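Local coordinates for protein acetate kinase (Entamoeba histolytica, PDB 4H0O) that acts as a pyrophosphate-dependent acetate kinase of the ASKHA superfamily, interconverting acetate and acetyl phosphate, at residues I207-G212 against S216-I221; L330-Q335 against K345-K350. One frame throughout, in Å; residues are numbered along the deposited sequence.

Interaction 1. Residues I207-G212 against S216-I221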
ATOM      1  N   ILE B 207      16.850  -5.063  -1.309  1.00 25.59           N
ATOM      2  CA  ILE B 207      15.740  -4.486  -0.565  1.00 29.13           C
ATOM      3  C   ILE B 207      16.192  -4.303   0.878  1.00 28.71           C
ATOM      4  O   ILE B 207      16.535  -5.272   1.564  1.00 29.44           O
ATOM      5  CB  ILE B 207      14.468  -5.364  -0.620  1.00 29.52           C
ATOM      6  CG1 ILE B 207      13.898  -5.391  -2.040  1.00 24.85           C
ATOM      7  CG2 ILE B 207      13.413  -4.840   0.346  1.00 25.84           C
ATOM      8  CD1 ILE B 207      12.623  -6.210  -2.187  1.00 22.73           C
ATOM      9  N   ALA B 208      16.212  -3.054   1.331  1.00 30.35           N
ATOM     10  CA  ALA B 208      16.636  -2.745   2.691  1.00 25.76           C
ATOM     11  C   ALA B 208      15.434  -2.421   3.566  1.00 29.13           C
ATOM     12  O   ALA B 208      14.505  -1.741   3.128  1.00 32.41           O
ATOM     13  CB  ALA B 208      17.614  -1.595   2.692  1.00 28.00           C
ATOM     14  N   CYS B 209      15.458  -2.894   4.808  1.00 29.27           N
ATOM     15  CA  CYS B 209      14.372  -2.620   5.742  1.00 29.36           C
ATOM     16  C   CYS B 209      14.876  -1.834   6.950  1.00 30.25           C
ATOM     17  O   CYS B 209      15.575  -2.375   7.812  1.00 27.64           O
ATOM     18  CB  CYS B 209      13.725  -3.924   6.204  1.00 28.91           C
ATOM     19  SG  CYS B 209      13.201  -5.012   4.866  1.00 37.41           S
ATOM     20  N   HIS B 210      14.533  -0.551   7.001  1.00 31.29           N
ATOM     21  CA  HIS B 210      14.849   0.278   8.157  1.00 25.58           C
ATOM     22  C   HIS B 210      13.743   0.092   9.189  1.00 29.42           C
ATOM     23  O   HIS B 210      12.731   0.796   9.163  1.00 32.50           O
ATOM     24  CB  HIS B 210      14.957   1.749   7.741  1.00 25.14           C
ATOM     25  CG  HIS B 210      15.329   2.678   8.851  1.00 36.93           C
ATOM     26  ND1 HIS B 210      16.513   3.375   8.880  1.00 36.81           N
ATOM     27  CD2 HIS B 210      14.653   3.047   9.979  1.00 36.15           C
ATOM     28  CE1 HIS B 210      16.566   4.125   9.970  1.00 37.80           C
ATOM     29  NE2 HIS B 210      15.446   3.938  10.649  1.00 31.31           N
ATOM     30  N   LEU B 211      13.929  -0.872  10.083  1.00 27.23           N
ATOM     31  CA  LEU B 211      12.917  -1.169  11.087  1.00 30.80           C
ATOM     32  C   LEU B 211      13.265  -0.465  12.399  1.00 40.27           C
ATOM     33  O   LEU B 211      13.960  -1.018  13.260  1.00 38.70           O
ATOM     34  CB  LEU B 211      12.770  -2.684  11.267  1.00 26.84           C
ATOM     35  CG  LEU B 211      12.447  -3.428   9.964  1.00 31.20           C
ATOM     36  CD1 LEU B 211      12.079  -4.890  10.205  1.00 23.59           C
ATOM     37  CD2 LEU B 211      11.333  -2.713   9.201  1.00 27.93           C
ATOM     38  N   GLY B 212      12.773   0.764  12.538  1.00 33.76           N
ATOM     39  CA  GLY B 212      13.182   1.632  13.627  1.00 39.54           C
ATOM     40  C   GLY B 212      12.248   1.680  14.822  1.00 43.24           C
ATOM     41  O   GLY B 212      11.194   1.037  14.837  1.00 43.53           O
ATOM     42  N   SER B 216       9.445   3.504  10.282  1.00 30.07           N
ATOM     43  CA  SER B 216       9.945   2.315   9.601  1.00 29.69           C
ATOM     44  C   SER B 216       9.644   2.405   8.112  1.00 32.05           C
ATOM     45  O   SER B 216       8.589   2.909   7.713  1.00 29.77           O
ATOM     46  CB  SER B 216       9.319   1.043  10.179  1.00 30.80           C
ATOM     47  OG  SER B 216       9.921   0.683  11.410  1.00 33.30           O
ATOM     48  N   SER B 217      10.566   1.907   7.293  1.00 27.49           N
ATOM     49  CA  SER B 217      10.376   1.909   5.847  1.00 30.15           C
ATOM     50  C   SER B 217      11.202   0.821   5.163  1.00 30.13           C
ATOM     51  O   SER B 217      12.118   0.248   5.758  1.00 30.41           O
ATOM     52  CB  SER B 217      10.727   3.280   5.260  1.00 21.47           C
ATOM     53  OG  SER B 217      12.126   3.495   5.258  1.00 29.18           O
ATOM     54  N   CYS B 218      10.857   0.534   3.911  1.00 27.80           N
ATOM     55  CA  CYS B 218      11.649  -0.345   3.059  1.00 28.20           C
ATOM     56  C   CYS B 218      12.095   0.426   1.829  1.00 32.80           C
ATOM     57  O   CYS B 218      11.418   1.365   1.398  1.00 31.42           O
ATOM     58  CB  CYS B 218      10.832  -1.554   2.611  1.00 30.18           C
ATOM     59  SG  CYS B 218      10.473  -2.734   3.913  1.00 36.79           S
ATOM     60  N   CYS B 219      13.225   0.027   1.256  1.00 26.05           N
ATOM     61  CA  CYS B 219      13.715   0.674   0.048  1.00 28.80           C
ATOM     62  C   CYS B 219      14.183  -0.346  -0.990  1.00 34.64           C
ATOM     63  O   CYS B 219      14.970  -1.244  -0.679  1.00 30.72           O
ATOM     64  CB  CYS B 219      14.856   1.635   0.383  1.00 25.03           C
ATOM     65  SG  CYS B 219      15.376   2.675  -1.003  1.00 36.97           S
ATOM     66  N   GLY B 220      13.694  -0.210  -2.219  1.00 31.38           N
ATOM     67  CA  GLY B 220      14.178  -1.038  -3.310  1.00 22.89           C
ATOM     68  C   GLY B 220      15.376  -0.361  -3.948  1.00 30.13           C
ATOM     69  O   GLY B 220      15.271   0.769  -4.431  1.00 34.33           O
ATOM     70  N   ILE B 221      16.516  -1.046  -3.949  1.00 29.41           N
ATOM     71  CA  ILE B 221      17.762  -0.445  -4.412  1.00 31.79           C
ATOM     72  C   ILE B 221      18.376  -1.202  -5.594  1.00 35.30           C
ATOM     73  O   ILE B 221      18.717  -2.385  -5.486  1.00 26.60           O
ATOM     74  CB  ILE B 221      18.774  -0.336  -3.258  1.00 34.57           C
ATOM     75  CG1 ILE B 221      18.190   0.534  -2.142  1.00 26.89           C
ATOM     76  CG2 ILE B 221      20.088   0.244  -3.754  1.00 26.69           C
ATOM     77  CD1 ILE B 221      18.946   0.460  -0.836  1.00 27.69           C
TER
HETATM   78  O   HOH W   1       8.709   2.198  13.733  1.00 40.49           O
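Ala-208 pairs with Cys-219, and His-210 with Ser-217, as hydrogen-bonded pairs of two antiparallel strands whose axes come within 4.7 Å, their directions 165° apart. Ala-208 N gives a bond to Cys-219 O at 3.0 Å, and Cys-219 N returns one to Ala-208 O. His-210 N bonds Ser-217 O at 2.8 Å, nearly head-on to the carbonyl, although the bond is bent at the hydrogen (136°). Between these pairs Cys-209 faces Cys-218, their SG atoms 3.7 Å apart: apolar contact, not a disulfide. Both thiols lie on the face with Leu-211 and Ser-216, where helix 299-324 covers Cys-218 and Leu-211; small cysteines fit the tight pair. At the turn, Ser-216 OG stands anti to its own carbonyl carbon (chi1 -78°), where it accepts a bent bond from Gly-212 N at 3.1 Å. It also donates to a water that in turn donates to Gly-212 O. On the other face His-210 ND1 bonds Ser-187 of helix 185-195 and its ring stacks with that of His-184, a predicted transition-state stabiliser; Ser-217 OG bonds Tyr-188 OH and His-184 ND1. The arrangement is a tight beta hairpin of a ribonuclease H-like domain, its glycine-rich turn consistent with the phosphate-binding hairpin of ASKHA kinases.

Interaction 2. Residues L330-Q335 against K345-K350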
ATOM      1  N   LEU B 330      18.371  -9.300   0.965  1.00 26.33           N
ATOM      2  CA  LEU B 330      17.459  -8.636   1.889  1.00 24.09           C
ATOM      3  C   LEU B 330      18.242  -8.242   3.140  1.00 29.10           C
ATOM      4  O   LEU B 330      18.900  -9.085   3.760  1.00 34.27           O
ATOM      5  CB  LEU B 330      16.293  -9.562   2.257  1.00 24.49           C
ATOM      6  CG  LEU B 330      15.259  -9.010   3.244  1.00 28.77           C
ATOM      7  CD1 LEU B 330      14.442  -7.903   2.603  1.00 21.66           C
ATOM      8  CD2 LEU B 330      14.342 -10.109   3.783  1.00 31.42           C
ATOM      9  N   VAL B 331      18.191  -6.966   3.505  1.00 24.57           N
ATOM     10  CA  VAL B 331      18.970  -6.483   4.640  1.00 28.00           C
ATOM     11  C   VAL B 331      18.114  -5.800   5.699  1.00 35.37           C
ATOM     12  O   VAL B 331      17.290  -4.940   5.387  1.00 33.93           O
ATOM     13  CB  VAL B 331      20.075  -5.508   4.186  1.00 35.46           C
ATOM     14  CG1 VAL B 331      19.461  -4.269   3.553  1.00 35.83           C
ATOM     15  CG2 VAL B 331      20.964  -5.131   5.362  1.00 34.10           C
ATOM     16  N   PHE B 332      18.320  -6.185   6.955  1.00 27.87           N
ATOM     17  CA  PHE B 332      17.623  -5.556   8.068  1.00 31.77           C
ATOM     18  C   PHE B 332      18.517  -4.540   8.773  1.00 29.76           C
ATOM     19  O   PHE B 332      19.703  -4.795   8.989  1.00 29.43           O
ATOM     20  CB  PHE B 332      17.154  -6.612   9.064  1.00 27.56           C
ATOM     21  CG  PHE B 332      16.123  -7.545   8.514  1.00 30.77           C
ATOM     22  CD1 PHE B 332      14.792  -7.158   8.440  1.00 25.41           C
ATOM     23  CD2 PHE B 332      16.477  -8.815   8.078  1.00 37.27           C
ATOM     24  CE1 PHE B 332      13.833  -8.021   7.936  1.00 32.10           C
ATOM     25  CE2 PHE B 332      15.525  -9.681   7.573  1.00 33.90           C
ATOM     26  CZ  PHE B 332      14.200  -9.283   7.502  1.00 34.27           C
ATOM     27  N   THR B 333      17.951  -3.391   9.133  1.00 31.00           N
ATOM     28  CA  THR B 333      18.729  -2.374   9.832  1.00 26.50           C
ATOM     29  C   THR B 333      17.905  -1.642  10.887  1.00 28.92           C
ATOM     30  O   THR B 333      16.707  -1.893  11.039  1.00 29.37           O
ATOM     31  CB  THR B 333      19.378  -1.370   8.853  1.00 31.28           C
ATOM     32  OG1 THR B 333      20.319  -0.549   9.555  1.00 33.42           O
ATOM     33  CG2 THR B 333      18.329  -0.488   8.214  1.00 31.01           C
ATOM     34  N   ASP B 334      18.569  -0.747  11.614  1.00 22.71           N
ATOM     35  CA  ASP B 334      18.002  -0.069  12.782  1.00 29.44           C
ATOM     36  C   ASP B 334      17.562  -1.021  13.897  1.00 32.20           C
ATOM     37  O   ASP B 334      17.610  -2.243  13.736  1.00 27.42           O
ATOM     38  CB  ASP B 334      16.877   0.894  12.401  1.00 29.35           C
ATOM     39  CG  ASP B 334      16.355   1.669  13.599  1.00 43.14           C
ATOM     40  OD1 ASP B 334      16.885   1.464  14.710  1.00 45.13           O
ATOM     41  OD2 ASP B 334      15.403   2.462  13.436  1.00 44.70           O
ATOM     42  N   GLN B 335      17.137  -0.439  15.019  1.00 37.20           N
ATOM     43  CA  GLN B 335      16.924  -1.162  16.279  1.00 45.90           C
ATOM     44  C   GLN B 335      16.199  -2.506  16.173  1.00 37.89           C
ATOM     45  O   GLN B 335      16.729  -3.531  16.603  1.00 40.28           O
ATOM     46  CB  GLN B 335      16.221  -0.263  17.303  1.00 43.82           C
ATOM     47  CG  GLN B 335      17.124   0.233  18.426  1.00 61.21           C
ATOM     48  CD  GLN B 335      16.665  -0.238  19.796  1.00 74.96           C
ATOM     49  OE1 GLN B 335      15.505  -0.609  19.981  1.00 71.82           O
ATOM     50  NE2 GLN B 335      17.578  -0.230  20.762  1.00 77.76           N
ATOM     51  N   LYS B 345      12.811 -13.814  11.339  1.00 25.41           N
ATOM     52  CA  LYS B 345      12.370 -15.187  11.113  1.00 37.85           C
ATOM     53  C   LYS B 345      10.983 -15.206  10.479  1.00 32.94           C
ATOM     54  O   LYS B 345      10.740 -15.936   9.519  1.00 29.19           O
ATOM     55  CB  LYS B 345      12.368 -15.974  12.427  1.00 39.71           C
ATOM     56  CG  LYS B 345      11.965 -17.437  12.291  1.00 38.38           C
ATOM     57  CD  LYS B 345      12.694 -18.110  11.135  1.00 41.82           C
ATOM     58  CE  LYS B 345      12.655 -19.629  11.256  1.00 49.52           C
ATOM     59  NZ  LYS B 345      11.350 -20.123  11.763  1.00 60.06           N
ATOM     60  N   ALA B 346      10.082 -14.388  11.012  1.00 28.56           N
ATOM     61  CA  ALA B 346       8.725 -14.316  10.486  1.00 36.42           C
ATOM     62  C   ALA B 346       8.733 -13.921   9.010  1.00 31.16           C
ATOM     63  O   ALA B 346       8.004 -14.497   8.201  1.00 28.66           O
ATOM     64  CB  ALA B 346       7.886 -13.348  11.301  1.00 29.09           C
ATOM     65  N   ILE B 347       9.565 -12.944   8.664  1.00 28.41           N
ATOM     66  CA  ILE B 347       9.677 -12.495   7.280  1.00 29.98           C
ATOM     67  C   ILE B 347      10.269 -13.583   6.377  1.00 33.56           C
ATOM     68  O   ILE B 347       9.721 -13.889   5.313  1.00 32.31           O
ATOM     69  CB  ILE B 347      10.517 -11.208   7.171  1.00 28.38           C
ATOM     70  CG1 ILE B 347       9.777 -10.035   7.813  1.00 28.70           C
ATOM     71  CG2 ILE B 347      10.823 -10.892   5.722  1.00 29.22           C
ATOM     72  CD1 ILE B 347       8.358  -9.859   7.298  1.00 30.99           C
ATOM     73  N   CYS B 348      11.382 -14.171   6.805  1.00 23.30           N
ATOM     74  CA  CYS B 348      12.064 -15.177   5.992  1.00 27.01           C
ATOM     75  C   CYS B 348      11.226 -16.436   5.748  1.00 35.08           C
ATOM     76  O   CYS B 348      11.373 -17.094   4.714  1.00 36.67           O
ATOM     77  CB  CYS B 348      13.423 -15.532   6.600  1.00 28.13           C
ATOM     78  SG  CYS B 348      14.606 -14.153   6.587  1.00 40.31           S
ATOM     79  N   ASP B 349      10.347 -16.769   6.691  1.00 29.90           N
ATOM     80  CA  ASP B 349       9.451 -17.909   6.511  1.00 29.20           C
ATOM     81  C   ASP B 349       8.379 -17.617   5.457  1.00 34.63           C
ATOM     82  O   ASP B 349       7.969 -18.511   4.715  1.00 36.30           O
ATOM     83  CB  ASP B 349       8.815 -18.324   7.845  1.00 39.33           C
ATOM     84  CG  ASP B 349       9.743 -19.183   8.700  1.00 48.53           C
ATOM     85  OD1 ASP B 349      10.791 -19.633   8.186  1.00 52.06           O
ATOM     86  OD2 ASP B 349       9.412 -19.422   9.881  1.00 52.41           O
ATOM     87  N   LYS B 350       7.937 -16.362   5.393  1.00 30.34           N
ATOM     88  CA  LYS B 350       6.983 -15.926   4.376  1.00 34.94           C
ATOM     89  C   LYS B 350       7.599 -16.029   2.989  1.00 40.13           C
ATOM     90  O   LYS B 350       6.898 -16.241   1.998  1.00 41.29           O
ATOM     91  CB  LYS B 350       6.560 -14.473   4.619  1.00 41.57           C
ATOM     92  CG  LYS B 350       5.741 -14.233   5.880  1.00 34.85           C
ATOM     93  CD  LYS B 350       4.403 -14.948   5.810  1.00 36.34           C
ATOM     94  CE  LYS B 350       3.619 -14.774   7.106  1.00 54.79           C
ATOM     95  NZ  LYS B 350       2.538 -15.794   7.249  1.00 50.64           N
TER
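Phe-332 and Ile-347 each bury 41 Å² and Leu-330 buries 24 Å², joining the inner strand 329-333 to helix 341-350. This is helix-on-sheet packing in a ribonuclease H-like domain: helix 341-350 lies in the connection between strand 329-333 and its parallel neighbour 382-385, which also takes in strand 372-373 at the edge of the sheet. Leu-330 and Phe-332, two residues apart on the strand, project from the same face of the sheet, and the single methyl CG2 of Ile-347 touches both. Ile-347 CG2 lies 4.1 Å from Leu-330 CD2, where the two side chains meet at about a right angle. Ile-347 CG2 is equally far from Phe-332 CZ, coming in at the edge of the ring and near its plane, so the aromatic face is not what the helix meets here. The Ile-347 bond to CB points at the strand; with CG1 anti to the carbonyl carbon (chi1 -68°), the longer arm to CD1 turns off from the strand while CG2, anti to the backbone N, faces it. A beta-branched residue suits this place because its methyl can press on the sheet while the longer arm turns elsewhere, the side chain as a whole also touching Leu-313 and Ile-317 of helix 299-324. Phe-332 has the length to bring its CZ to the helix, with Val-383 and Val-385 of the next strand touching it too. Within the helix itself, Lys-345 NZ makes a salt bridge to Asp-349 OD2, one turn on, at 2.8 Å, the ammonium meeting the syn side of the carboxylate 20° out of its plane.

Overall arrangement
From the N terminus the chain first builds an N-terminal mixed sheet, then, after helix 185-195, enters a second sheet at strand 205-211. Interaction 1 closes at once, across a turn of three residues, as strand 216-222 folds back. The chain then runs through strand 225-229 and a series of helices, including the long helix 299-324, before interaction 2 closes over nine residues, mostly helical. The two follow in series, neither nested nor crossed. They meet because strand 329-333 lies beside and parallel to strand 205-211, Cys-209 N probably bonding Val-331 O and Cys-209 O probably bonding Thr-333 N. Helix 299-324 packs against side chains of both interactions, with Leu-313 common to the two.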